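PDB 6M7D: nucleoprotein from Sendai virus, which forms the helical nucleocapsid by encapsidating the viral RNA genome, protecting it from nucleases and presenting it as template for transcription and replication. Local coordinates for residues A[112-120]-A[128-136]. Numbering follows the deposited sequence.
Sequences RTKTDGFIV and ERTTEWLFG
Strand 118-120, an inner strand of the small mixed beta-sheet, and the loop before it pack against helix 129-135, which follows the sheet in the chain. Their short axes approach to 7.2 Å and run closer to antiparallel than to parallel. One polar link runs through Thr131 OG1, which accepts the backbone N-H of Val120 at 3.0 Å in a fairly straight bond and is also hydrogen-bonded to Tyr127 O. With chi1 at -52°, OG1 of Thr131 lies beside its own backbone N and faces the strand, while CG2 lies against Thr115 OG1 and Phe118 O.

The apolar part is built on two rings. Phe118 and Phe135 form an offset stack, centroids 4.9 Å apart and planes at 19°, while Phe118 CB sits over the Phe135 face, 4.0 Å from the ring centroid, as a CH-pi contact. Val120 CG2 meets the edge of the same ring and lies 4.1 Å from Leu134 CD2; Ile106 of strand 99-108 extends this cluster.

A separate charged group surrounds the Arg112 guanidinium, which has Lys114 CD over one face and Ile119 CD1 over the opposite one, both off toward the rim. From its edge NH2 reaches Glu128 OE2 at 2.7 Å, a salt bridge whose hydrogen bond is bent (120°) and weak. Longer bridges, Arg112 NH1 to Glu132 OE2 and Lys114 NZ to Glu128 OE2, complete the network. Remote from the RNA, this is structural packing of a helix on an antiparallel beta-hairpin, entered through the type I' turn Thr115 to Phe118.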
ATOM      1  N   ARG A 112     -42.155  -1.801   3.926  1.00 24.44           N
ATOM      2  CA  ARG A 112     -41.609  -0.470   4.306  1.00 24.44           C
ATOM      3  C   ARG A 112     -40.986   0.232   3.096  1.00 24.44           C
ATOM      4  O   ARG A 112     -40.004  -0.296   2.540  1.00 24.44           O
ATOM      5  CB  ARG A 112     -40.551  -0.622   5.404  1.00 24.44           C
ATOM      6  CG  ARG A 112     -39.412   0.382   5.297  1.00 24.44           C
ATOM      7  CD  ARG A 112     -38.318   0.156   6.322  1.00 24.44           C
ATOM      8  NE  ARG A 112     -38.680   0.665   7.636  1.00 24.44           N
ATOM      9  CZ  ARG A 112     -38.436   1.901   8.055  1.00 24.44           C
ATOM     10  NH1 ARG A 112     -37.824   2.761   7.259  1.00 24.44           N
ATOM     11  NH2 ARG A 112     -38.803   2.273   9.267  1.00 24.44           N
ATOM     12  N   THR A 113     -41.556   1.380   2.713  1.00 22.38           N
ATOM     13  CA  THR A 113     -41.042   2.218   1.596  1.00 22.38           C
ATOM     14  C   THR A 113     -40.512   3.538   2.171  1.00 22.38           C
ATOM     15  O   THR A 113     -40.168   4.433   1.373  1.00 22.38           O
ATOM     16  CB  THR A 113     -42.138   2.478   0.556  1.00 22.38           C
ATOM     17  OG1 THR A 113     -41.590   3.323  -0.455  1.00 22.38           O
ATOM     18  CG2 THR A 113     -43.370   3.126   1.150  1.00 22.38           C
ATOM     19  N   LYS A 114     -40.435   3.633   3.504  1.00 23.15           N
ATOM     20  CA  LYS A 114     -39.998   4.869   4.207  1.00 23.15           C
ATOM     21  C   LYS A 114     -38.555   5.230   3.834  1.00 23.15           C
ATOM     22  O   LYS A 114     -38.302   6.423   3.576  1.00 23.15           O
ATOM     23  CB  LYS A 114     -40.126   4.673   5.721  1.00 23.15           C
ATOM     24  CG  LYS A 114     -41.509   4.258   6.206  1.00 23.15           C
ATOM     25  CD  LYS A 114     -41.559   3.950   7.686  1.00 23.15           C
ATOM     26  CE  LYS A 114     -42.915   3.451   8.139  1.00 23.15           C
ATOM     27  NZ  LYS A 114     -42.913   3.088   9.576  1.00 23.15           N
ATOM     28  N   THR A 115     -37.658   4.241   3.766  1.00 20.73           N
ATOM     29  CA  THR A 115     -36.238   4.531   3.425  1.00 20.73           C
ATOM     30  C   THR A 115     -35.767   3.590   2.312  1.00 20.73           C
ATOM     31  O   THR A 115     -34.905   2.732   2.589  1.00 20.73           O
ATOM     32  CB  THR A 115     -35.338   4.406   4.660  1.00 20.73           C
ATOM     33  OG1 THR A 115     -35.489   3.087   5.187  1.00 20.73           O
ATOM     34  CG2 THR A 115     -35.659   5.425   5.731  1.00 20.73           C
ATOM     35  N   ASP A 116     -36.303   3.774   1.102  1.00 21.07           N
ATOM     36  CA  ASP A 116     -35.918   2.958  -0.080  1.00 21.07           C
ATOM     37  C   ASP A 116     -36.101   1.468   0.230  1.00 21.07           C
ATOM     38  O   ASP A 116     -35.220   0.678  -0.162  1.00 21.07           O
ATOM     39  CB  ASP A 116     -34.501   3.282  -0.556  1.00 21.07           C
ATOM     40  CG  ASP A 116     -34.276   4.762  -0.813  1.00 21.07           C
ATOM     41  OD1 ASP A 116     -35.268   5.517  -0.785  1.00 21.07           O
ATOM     42  OD2 ASP A 116     -33.112   5.148  -1.036  1.00 21.07           O
ATOM     43  N   GLY A 117     -37.181   1.106   0.928  1.00 19.32           N
ATOM     44  CA  GLY A 117     -37.433  -0.314   1.241  1.00 19.32           C
ATOM     45  C   GLY A 117     -36.364  -0.921   2.134  1.00 19.32           C
ATOM     46  O   GLY A 117     -36.417  -2.146   2.351  1.00 19.32           O
ATOM     47  N   PHE A 118     -35.454  -0.104   2.673  1.00 19.84           N
ATOM     48  CA  PHE A 118     -34.369  -0.648   3.529  1.00 19.84           C
ATOM     49  C   PHE A 118     -34.682  -0.375   5.002  1.00 19.84           C
ATOM     50  O   PHE A 118     -35.472   0.542   5.300  1.00 19.84           O
ATOM     51  CB  PHE A 118     -33.009  -0.056   3.144  1.00 19.84           C
ATOM     52  CG  PHE A 118     -32.508  -0.444   1.777  1.00 19.84           C
ATOM     53  CD1 PHE A 118     -32.155  -1.753   1.495  1.00 19.84           C
ATOM     54  CD2 PHE A 118     -32.376   0.504   0.775  1.00 19.84           C
ATOM     55  CE1 PHE A 118     -31.690  -2.108   0.239  1.00 19.84           C
ATOM     56  CE2 PHE A 118     -31.911   0.148  -0.481  1.00 19.84           C
ATOM     57  CZ  PHE A 118     -31.569  -1.157  -0.747  1.00 19.84           C
ATOM     58  N   ILE A 119     -34.091  -1.180   5.886  1.00 19.02           N
ATOM     59  CA  ILE A 119     -34.250  -1.036   7.325  1.00 19.02           C
ATOM     60  C   ILE A 119     -33.023  -1.638   7.994  1.00 19.02           C
ATOM     61  O   ILE A 119     -32.536  -2.693   7.576  1.00 19.02           O
ATOM     62  CB  ILE A 119     -35.548  -1.705   7.825  1.00 19.02           C
ATOM     63  CG1 ILE A 119     -35.732  -1.512   9.334  1.00 19.02           C
ATOM     64  CG2 ILE A 119     -35.591  -3.172   7.438  1.00 19.02           C
ATOM     65  CD1 ILE A 119     -35.584  -0.084   9.797  1.00 19.02           C
ATOM     66  N   VAL A 120     -32.482  -0.921   8.984  1.00 17.52           N
ATOM     67  CA  VAL A 120     -31.276  -1.410   9.715  1.00 17.52           C
ATOM     68  C   VAL A 120     -31.768  -2.097  10.990  1.00 17.52           C
ATOM     69  O   VAL A 120     -32.333  -1.404  11.854  1.00 17.52           O
ATOM     70  CB  VAL A 120     -30.308  -0.255  10.038  1.00 17.52           C
ATOM     71  CG1 VAL A 120     -29.127  -0.726  10.872  1.00 17.52           C
ATOM     72  CG2 VAL A 120     -29.832   0.451   8.779  1.00 17.52           C
ATOM     73  N   GLU A 128     -34.714   2.839  13.264  1.00 23.72           N
ATOM     74  CA  GLU A 128     -35.167   3.781  12.203  1.00 23.72           C
ATOM     75  C   GLU A 128     -34.335   5.072  12.218  1.00 23.72           C
ATOM     76  O   GLU A 128     -34.214   5.698  11.149  1.00 23.72           O
ATOM     77  CB  GLU A 128     -36.670   4.053  12.302  1.00 23.72           C
ATOM     78  CG  GLU A 128     -37.520   2.834  11.990  1.00 23.72           C
ATOM     79  CD  GLU A 128     -39.017   3.044  12.148  1.00 23.72           C
ATOM     80  OE1 GLU A 128     -39.411   4.096  12.689  1.00 23.72           O
ATOM     81  OE2 GLU A 128     -39.783   2.154  11.727  1.00 23.72           O
ATOM     82  N   ARG A 129     -33.831   5.478  13.389  1.00 24.15           N
ATOM     83  CA  ARG A 129     -33.025   6.727  13.483  1.00 24.15           C
ATOM     84  C   ARG A 129     -31.754   6.548  12.648  1.00 24.15           C
ATOM     85  O   ARG A 129     -31.396   7.475  11.896  1.00 24.15           O
ATOM     86  CB  ARG A 129     -32.682   7.036  14.943  1.00 24.15           C
ATOM     87  CG  ARG A 129     -33.893   7.401  15.790  1.00 24.15           C
ATOM     88  CD  ARG A 129     -33.542   7.753  17.223  1.00 24.15           C
ATOM     89  NE  ARG A 129     -34.734   8.026  18.013  1.00 24.15           N
ATOM     90  CZ  ARG A 129     -34.733   8.248  19.322  1.00 24.15           C
ATOM     91  NH1 ARG A 129     -35.869   8.488  19.954  1.00 24.15           N
ATOM     92  NH2 ARG A 129     -33.595   8.232  19.994  1.00 24.15           N
ATOM     93  N   THR A 130     -31.134   5.372  12.764  1.00 19.56           N
ATOM     94  CA  THR A 130     -29.944   5.004  12.007  1.00 19.56           C
ATOM     95  C   THR A 130     -30.276   4.815  10.536  1.00 19.56           C
ATOM     96  O   THR A 130     -29.480   5.164   9.660  1.00 19.56           O
ATOM     97  CB  THR A 130     -29.332   3.726  12.583  1.00 19.56           C
ATOM     98  OG1 THR A 130     -28.955   3.947  13.946  1.00 19.56           O
ATOM     99  CG2 THR A 130     -28.105   3.312  11.792  1.00 19.56           C
ATOM    100  N   THR A 131     -31.464   4.288  10.246  1.00 18.27           N
ATOM    101  CA  THR A 131     -31.842   4.031   8.863  1.00 18.27           C
ATOM    102  C   THR A 131     -32.072   5.326   8.097  1.00 18.27           C
ATOM    103  O   THR A 131     -31.661   5.446   6.940  1.00 18.27           O
ATOM    104  CB  THR A 131     -33.085   3.151   8.817  1.00 18.27           C
ATOM    105  OG1 THR A 131     -32.877   1.996   9.637  1.00 18.27           O
ATOM    106  CG2 THR A 131     -33.345   2.704   7.405  1.00 18.27           C
ATOM    107  N   GLU A 132     -32.737   6.306   8.713  1.00 19.30           N
ATOM    108  CA  GLU A 132     -32.890   7.591   8.042  1.00 19.30           C
ATOM    109  C   GLU A 132     -31.562   8.322   7.931  1.00 19.30           C
ATOM    110  O   GLU A 132     -31.355   9.081   6.980  1.00 19.30           O
ATOM    111  CB  GLU A 132     -33.912   8.474   8.760  1.00 19.30           C
ATOM    112  CG  GLU A 132     -35.065   7.733   9.395  1.00 19.30           C
ATOM    113  CD  GLU A 132     -36.182   7.435   8.415  1.00 19.30           C
ATOM    114  OE1 GLU A 132     -36.375   8.229   7.471  1.00 19.30           O
ATOM    115  OE2 GLU A 132     -36.865   6.404   8.588  1.00 19.30           O
ATOM    116  N   TRP A 133     -30.655   8.113   8.887  1.00 17.72           N
ATOM    117  CA  TRP A 133     -29.336   8.726   8.777  1.00 17.72           C
ATOM    118  C   TRP A 133     -28.541   8.116   7.631  1.00 17.72           C
ATOM    119  O   TRP A 133     -27.832   8.826   6.909  1.00 17.72           O
ATOM    120  CB  TRP A 133     -28.583   8.574  10.096  1.00 17.72           C
ATOM    121  CG  TRP A 133     -27.100   8.606   9.946  1.00 17.72           C
ATOM    122  CD1 TRP A 133     -26.350   9.629   9.450  1.00 17.72           C
ATOM    123  CD2 TRP A 133     -26.182   7.572  10.304  1.00 17.72           C
ATOM    124  NE1 TRP A 133     -25.022   9.292   9.470  1.00 17.72           N
ATOM    125  CE2 TRP A 133     -24.892   8.032   9.991  1.00 17.72           C
ATOM    126  CE3 TRP A 133     -26.325   6.298  10.857  1.00 17.72           C
ATOM    127  CZ2 TRP A 133     -23.754   7.266  10.213  1.00 17.72           C
ATOM    128  CZ3 TRP A 133     -25.195   5.541  11.074  1.00 17.72           C
ATOM    129  CH2 TRP A 133     -23.926   6.026  10.754  1.00 17.72           C
ATOM    130  N   LEU A 134     -28.661   6.803   7.437  1.00 15.96           N
ATOM    131  CA  LEU A 134     -27.834   6.095   6.470  1.00 15.96           C
ATOM    132  C   LEU A 134     -28.399   6.187   5.059  1.00 15.96           C
ATOM    133  O   LEU A 134     -27.644   6.367   4.099  1.00 15.96           O
ATOM    134  CB  LEU A 134     -27.691   4.638   6.898  1.00 15.96           C
ATOM    135  CG  LEU A 134     -27.017   3.639   5.965  1.00 15.96           C
ATOM    136  CD1 LEU A 134     -25.656   4.128   5.533  1.00 15.96           C
ATOM    137  CD2 LEU A 134     -26.896   2.317   6.672  1.00 15.96           C
ATOM    138  N   PHE A 135     -29.715   6.067   4.906  1.00 18.58           N
ATOM    139  CA  PHE A 135     -30.353   6.075   3.598  1.00 18.58           C
ATOM    140  C   PHE A 135     -31.117   7.359   3.323  1.00 18.58           C
ATOM    141  O   PHE A 135     -31.957   7.388   2.419  1.00 18.58           O
ATOM    142  CB  PHE A 135     -31.284   4.871   3.462  1.00 18.58           C
ATOM    143  CG  PHE A 135     -30.576   3.559   3.527  1.00 18.58           C
ATOM    144  CD1 PHE A 135     -29.777   3.142   2.482  1.00 18.58           C
ATOM    145  CD2 PHE A 135     -30.694   2.748   4.637  1.00 18.58           C
ATOM    146  CE1 PHE A 135     -29.115   1.942   2.540  1.00 18.58           C
ATOM    147  CE2 PHE A 135     -30.036   1.545   4.697  1.00 18.58           C
ATOM    148  CZ  PHE A 135     -29.245   1.144   3.645  1.00 18.58           C
ATOM    149  N   GLY A 136     -30.853   8.415   4.077  1.00 18.78           N
ATOM    150  CA  GLY A 136     -31.494   9.687   3.845  1.00 18.78           C
ATOM    151  C   GLY A 136     -30.779  10.488   2.786  1.00 18.78           C
ATOM    152  O   GLY A 136     -29.681  10.147   2.322  1.00 18.78           O
TER